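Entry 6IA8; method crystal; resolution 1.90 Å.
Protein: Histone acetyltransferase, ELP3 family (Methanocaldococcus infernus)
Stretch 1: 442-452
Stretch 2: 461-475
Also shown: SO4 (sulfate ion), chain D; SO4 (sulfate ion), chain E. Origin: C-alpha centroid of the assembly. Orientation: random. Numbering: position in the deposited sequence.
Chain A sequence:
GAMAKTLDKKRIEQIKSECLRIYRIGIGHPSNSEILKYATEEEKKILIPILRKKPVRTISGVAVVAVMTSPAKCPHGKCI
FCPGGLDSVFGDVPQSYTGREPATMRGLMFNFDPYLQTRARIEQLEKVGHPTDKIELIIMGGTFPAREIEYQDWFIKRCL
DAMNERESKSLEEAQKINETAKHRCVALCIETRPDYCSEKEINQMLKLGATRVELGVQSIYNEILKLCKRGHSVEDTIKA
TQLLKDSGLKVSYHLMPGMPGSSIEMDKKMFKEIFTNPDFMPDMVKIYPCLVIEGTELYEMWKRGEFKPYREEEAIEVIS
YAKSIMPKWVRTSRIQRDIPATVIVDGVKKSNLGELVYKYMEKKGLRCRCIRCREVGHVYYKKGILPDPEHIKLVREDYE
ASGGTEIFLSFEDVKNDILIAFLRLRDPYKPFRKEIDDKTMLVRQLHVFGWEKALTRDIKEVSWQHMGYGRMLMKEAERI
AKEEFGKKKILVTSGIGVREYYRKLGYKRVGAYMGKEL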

# COMPACT_ATOMS: atom_id res chain seq x y z
N LEU A 442 -6.81 6.13 -15.97
CA LEU A 442 -7.04 5.95 -14.54
C LEU A 442 -5.97 6.64 -13.70
O LEU A 442 -4.77 6.38 -13.88
CB LEU A 442 -7.07 4.46 -14.18
CG LEU A 442 -8.01 3.55 -15.00
CD1 LEU A 442 -7.76 2.10 -14.57
CD2 LEU A 442 -9.45 3.94 -14.76
N VAL A 443 -6.40 7.47 -12.75
CA VAL A 443 -5.53 7.99 -11.70
C VAL A 443 -5.69 7.04 -10.51
O VAL A 443 -6.66 7.11 -9.77
CB VAL A 443 -5.87 9.43 -11.32
CG1 VAL A 443 -5.00 9.83 -10.16
CG2 VAL A 443 -5.64 10.34 -12.53
N ARG A 444 -4.73 6.13 -10.34
CA ARG A 444 -4.80 5.15 -9.27
C ARG A 444 -4.35 5.69 -7.93
O ARG A 444 -4.76 5.15 -6.89
CB ARG A 444 -3.95 3.93 -9.64
CG ARG A 444 -4.32 3.35 -11.03
CD ARG A 444 -3.76 1.94 -11.23
NE ARG A 444 -2.32 1.92 -11.28
CZ ARG A 444 -1.51 1.57 -10.29
NH1 ARG A 444 -0.20 1.65 -10.49
NH2 ARG A 444 -2.00 1.11 -9.14
N GLN A 445 -3.56 6.74 -7.92
CA GLN A 445 -3.12 7.31 -6.66
C GLN A 445 -2.61 8.72 -6.90
O GLN A 445 -1.97 8.97 -7.92
CB GLN A 445 -1.99 6.49 -6.04
CG GLN A 445 -1.43 7.06 -4.71
CD GLN A 445 -0.60 6.06 -3.94
OE1 GLN A 445 0.01 5.15 -4.53
NE2 GLN A 445 -0.61 6.18 -2.60
N LEU A 446 -2.89 9.62 -5.97
CA LEU A 446 -2.26 10.94 -5.87
C LEU A 446 -1.83 11.08 -4.43
O LEU A 446 -2.66 10.96 -3.52
CB LEU A 446 -3.21 12.07 -6.23
CG LEU A 446 -2.71 13.48 -5.89
CD1 LEU A 446 -1.45 13.84 -6.67
CD2 LEU A 446 -3.83 14.50 -6.15
N HIS A 447 -0.55 11.34 -4.20
CA HIS A 447 -0.06 11.49 -2.83
C HIS A 447 0.88 12.69 -2.75
O HIS A 447 1.87 12.74 -3.47
CB HIS A 447 0.67 10.24 -2.38
CG HIS A 447 0.91 10.19 -0.90
ND1 HIS A 447 0.00 9.66 -0.02
CD2 HIS A 447 1.94 10.66 -0.14
CE1 HIS A 447 0.46 9.77 1.22
NE2 HIS A 447 1.64 10.37 1.17
N VAL A 448 0.52 13.67 -1.94
CA VAL A 448 1.38 14.81 -1.63
C VAL A 448 1.83 14.64 -0.18
O VAL A 448 0.99 14.59 0.72
CB VAL A 448 0.64 16.14 -1.82
CG1 VAL A 448 1.55 17.34 -1.41
CG2 VAL A 448 0.12 16.27 -3.21
N PHE A 449 3.13 14.52 0.05
CA PHE A 449 3.65 14.26 1.39
C PHE A 449 3.44 15.49 2.27
O PHE A 449 3.88 16.59 1.91
CB PHE A 449 5.12 13.85 1.34
CG PHE A 449 5.33 12.45 0.83
CD1 PHE A 449 5.08 11.35 1.65
CD2 PHE A 449 5.73 12.21 -0.48
CE1 PHE A 449 5.24 10.07 1.19
CE2 PHE A 449 5.89 10.92 -0.95
CZ PHE A 449 5.64 9.84 -0.13
N GLY A 450 2.74 15.32 3.38
CA GLY A 450 2.23 16.47 4.11
C GLY A 450 2.82 16.70 5.48
O GLY A 450 4.01 16.45 5.70
N TRP A 451 1.99 17.18 6.41
CA TRP A 451 2.39 17.47 7.78
C TRP A 451 3.11 16.28 8.40
O TRP A 451 2.82 15.12 8.10
CB TRP A 451 1.13 17.84 8.55
CG TRP A 451 1.31 18.10 10.01
CD1 TRP A 451 1.33 19.32 10.63
CD2 TRP A 451 1.47 17.13 11.04
NE1 TRP A 451 1.50 19.16 11.98
CE2 TRP A 451 1.60 17.82 12.26
CE3 TRP A 451 1.54 15.73 11.06
CZ2 TRP A 451 1.78 17.17 13.48
CZ3 TRP A 451 1.72 15.09 12.26
CH2 TRP A 451 1.84 15.81 13.46
N GLU A 452 4.06 16.59 9.29
CA GLU A 452 4.91 15.57 9.91
C GLU A 452 5.72 16.16 11.06
O GLU A 452 6.68 16.92 10.84
CB GLU A 452 5.82 14.95 8.83
CG GLU A 452 6.82 13.91 9.33
S SO4 D . -2.31 20.94 -3.52
O1 SO4 D . -2.29 21.26 -4.96
O2 SO4 D . -1.93 22.20 -2.82
O3 SO4 D . -3.65 20.49 -3.15
O4 SO4 D . -1.30 19.91 -3.24
S SO4 E . 2.16 11.23 4.71
O1 SO4 E . 2.02 11.53 3.29
O2 SO4 E . 2.71 12.40 5.39
O3 SO4 E . 0.86 10.91 5.27
O4 SO4 E . 3.05 10.09 4.86
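Stretch 2, residues 461-475: EVSWQHMGYGRMLMK

Leu442 to Val448 belong to a strand that begins earlier in the chain; loop follows. Stretch 2 starts as an extended segment, turns at His466 to Gly468, and enters a helix at Tyr469, with Gly468 as N-cap. The helix runs nearly antiparallel to the strand, at a crossing angle of 150°, and the axes approach to 8.6 Å. Val443, Leu446 and Val448 point toward stretch 2; Arg444, with phi/psi -81/-23, interrupts the regular extended pattern.

Val443 CG1 lies 4.3 Å from Met474 SD. Leu446, with chi1 t and chi2 p, packs against the helix: Leu446 CD2 is 3.8 Å from Met474 CG, and Leu446 CD1 is 4.0 Å from Leu473 CD1. His447 points away and binds a sulfate ion through NE2. Val448 sits over the helix start. Val448 CG2 is 3.6 Å from Gly470 CA, where a side chain would be tight against that methyl. Val448 CG1 is 3.2 Å from Trp464 O, and Val448 O accepts a hydrogen bond from Gln465 NE2 at 2.8 Å.

Beyond the strand, Phe449 O accepts a weak hydrogen bond from Trp464 N at 3.4 Å. Gly450 lies beside Ser463, CA to CA 4.4 Å. A CB on Gly450 would clash with Gln465 CD. Trp451 CA makes a CA-H...O contact with Val462 O at 3.4 Å. Glu452 CB is 4.3 Å from Val462 CG1, and Glu452 O is 4.1 Å from Glu461 CA.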

# COMPACT_ATOMS: atom_id res chain seq x y z
N GLU A 461 7.35 21.25 12.78
CA GLU A 461 6.27 20.89 11.82
C GLU A 461 6.78 21.23 10.39
O GLU A 461 7.26 22.35 10.27
N VAL A 462 6.70 20.32 9.39
CA VAL A 462 7.06 20.52 7.96
C VAL A 462 5.92 19.90 6.99
O VAL A 462 5.49 18.77 7.29
CB VAL A 462 8.42 19.80 7.68
CG1 VAL A 462 8.27 18.31 7.91
CG2 VAL A 462 8.97 20.10 6.29
N SER A 463 5.44 20.62 5.94
CA SER A 463 4.36 20.18 4.96
C SER A 463 4.47 20.72 3.54
O SER A 463 4.89 21.84 3.34
CB SER A 463 2.95 20.54 5.45
OG SER A 463 1.97 20.36 4.44
N TRP A 464 4.04 19.92 2.58
CA TRP A 464 4.12 20.25 1.13
C TRP A 464 2.71 20.23 0.51
O TRP A 464 2.55 20.24 -0.68
CB TRP A 464 5.13 19.30 0.42
CG TRP A 464 6.31 19.20 1.31
CD1 TRP A 464 6.43 18.43 2.40
CD2 TRP A 464 7.47 20.00 1.26
NE1 TRP A 464 7.58 18.70 3.04
CE2 TRP A 464 8.25 19.66 2.35
CE3 TRP A 464 7.94 20.96 0.39
CZ2 TRP A 464 9.45 20.24 2.58
CZ3 TRP A 464 9.13 21.51 0.61
CH2 TRP A 464 9.87 21.17 1.70
N GLN A 465 1.68 20.21 1.35
CA GLN A 465 0.26 20.23 0.85
C GLN A 465 -0.19 21.68 0.90
O GLN A 465 0.25 22.47 1.70
CB GLN A 465 -0.74 19.29 1.61
CG GLN A 465 -0.54 17.80 1.35
CD GLN A 465 -1.34 16.92 2.30
OE1 GLN A 465 -2.05 17.44 3.13
NE2 GLN A 465 -1.21 15.61 2.19
N HIS A 466 -1.12 21.96 0.04
CA HIS A 466 -1.63 23.32 -0.12
C HIS A 466 -0.61 24.24 -0.79
O HIS A 466 -0.75 25.48 -0.74
CB HIS A 466 -2.06 23.91 1.23
CG HIS A 466 -2.84 22.95 2.07
ND1 HIS A 466 -3.64 21.96 1.54
CD2 HIS A 466 -2.92 22.81 3.42
CE1 HIS A 466 -4.18 21.26 2.52
NE2 HIS A 466 -3.77 21.76 3.67
N MET A 467 0.43 23.66 -1.39
CA MET A 467 1.41 24.41 -2.16
C MET A 467 1.21 24.27 -3.67
O MET A 467 1.99 24.85 -4.43
CB MET A 467 2.82 23.95 -1.79
CG MET A 467 3.21 24.24 -0.36
SD MET A 467 4.86 23.64 0.02
CE MET A 467 5.86 24.71 -1.02
N GLY A 468 0.22 23.48 -4.11
CA GLY A 468 -0.08 23.35 -5.52
C GLY A 468 0.45 22.10 -6.18
O GLY A 468 0.17 21.87 -7.37
N TYR A 469 1.19 21.26 -5.45
CA TYR A 469 1.81 20.11 -6.10
C TYR A 469 0.77 19.12 -6.57
O TYR A 469 0.86 18.58 -7.68
CB TYR A 469 2.82 19.45 -5.15
CG TYR A 469 4.07 20.26 -4.97
CD1 TYR A 469 4.92 20.52 -6.04
CD2 TYR A 469 4.42 20.75 -3.72
CE1 TYR A 469 6.07 21.26 -5.89
CE2 TYR A 469 5.58 21.50 -3.55
CZ TYR A 469 6.40 21.75 -4.63
OH TYR A 469 7.55 22.49 -4.45
N GLY A 470 -0.26 18.88 -5.73
CA GLY A 470 -1.31 17.95 -6.10
C GLY A 470 -2.06 18.42 -7.34
O GLY A 470 -2.24 17.68 -8.30
N ARG A 471 -2.44 19.70 -7.34
CA ARG A 471 -3.16 20.24 -8.48
C ARG A 471 -2.30 20.22 -9.74
O ARG A 471 -2.82 19.97 -10.84
CB ARG A 471 -3.62 21.66 -8.19
CG ARG A 471 -4.87 21.70 -7.34
CD ARG A 471 -5.09 23.09 -6.74
NE ARG A 471 -4.11 23.35 -5.69
CZ ARG A 471 -4.05 24.48 -4.99
NH1 ARG A 471 -4.90 25.47 -5.24
NH2 ARG A 471 -3.12 24.62 -4.05
N MET A 472 -1.00 20.50 -9.62
CA MET A 472 -0.13 20.48 -10.79
C MET A 472 0.04 19.05 -11.32
O MET A 472 0.08 18.84 -12.54
CB MET A 472 1.23 21.10 -10.44
CG MET A 472 1.21 22.60 -10.29
SD MET A 472 2.88 23.30 -10.20
CE MET A 472 3.29 22.98 -8.48
N LEU A 473 0.15 18.06 -10.44
CA LEU A 473 0.24 16.69 -10.94
C LEU A 473 -1.05 16.28 -11.65
O LEU A 473 -1.01 15.60 -12.68
CB LEU A 473 0.56 15.73 -9.79
CG LEU A 473 1.98 15.79 -9.22
CD1 LEU A 473 2.11 15.00 -7.94
CD2 LEU A 473 2.97 15.28 -10.28
N MET A 474 -2.21 16.67 -11.10
CA MET A 474 -3.47 16.33 -11.76
C MET A 474 -3.57 17.00 -13.12
O MET A 474 -4.00 16.38 -14.10
CB MET A 474 -4.65 16.74 -10.88
CG MET A 474 -4.76 15.90 -9.61
SD MET A 474 -5.25 14.16 -9.97
CE MET A 474 -6.92 14.49 -10.55
N LYS A 475 -3.16 18.27 -13.21
CA LYS A 475 -3.22 18.96 -14.50
C LYS A 475 -2.34 18.23 -15.52
O LYS A 475 -2.71 18.06 -16.69
CB LYS A 475 -2.80 20.42 -14.34
CG LYS A 475 -3.16 21.30 -15.53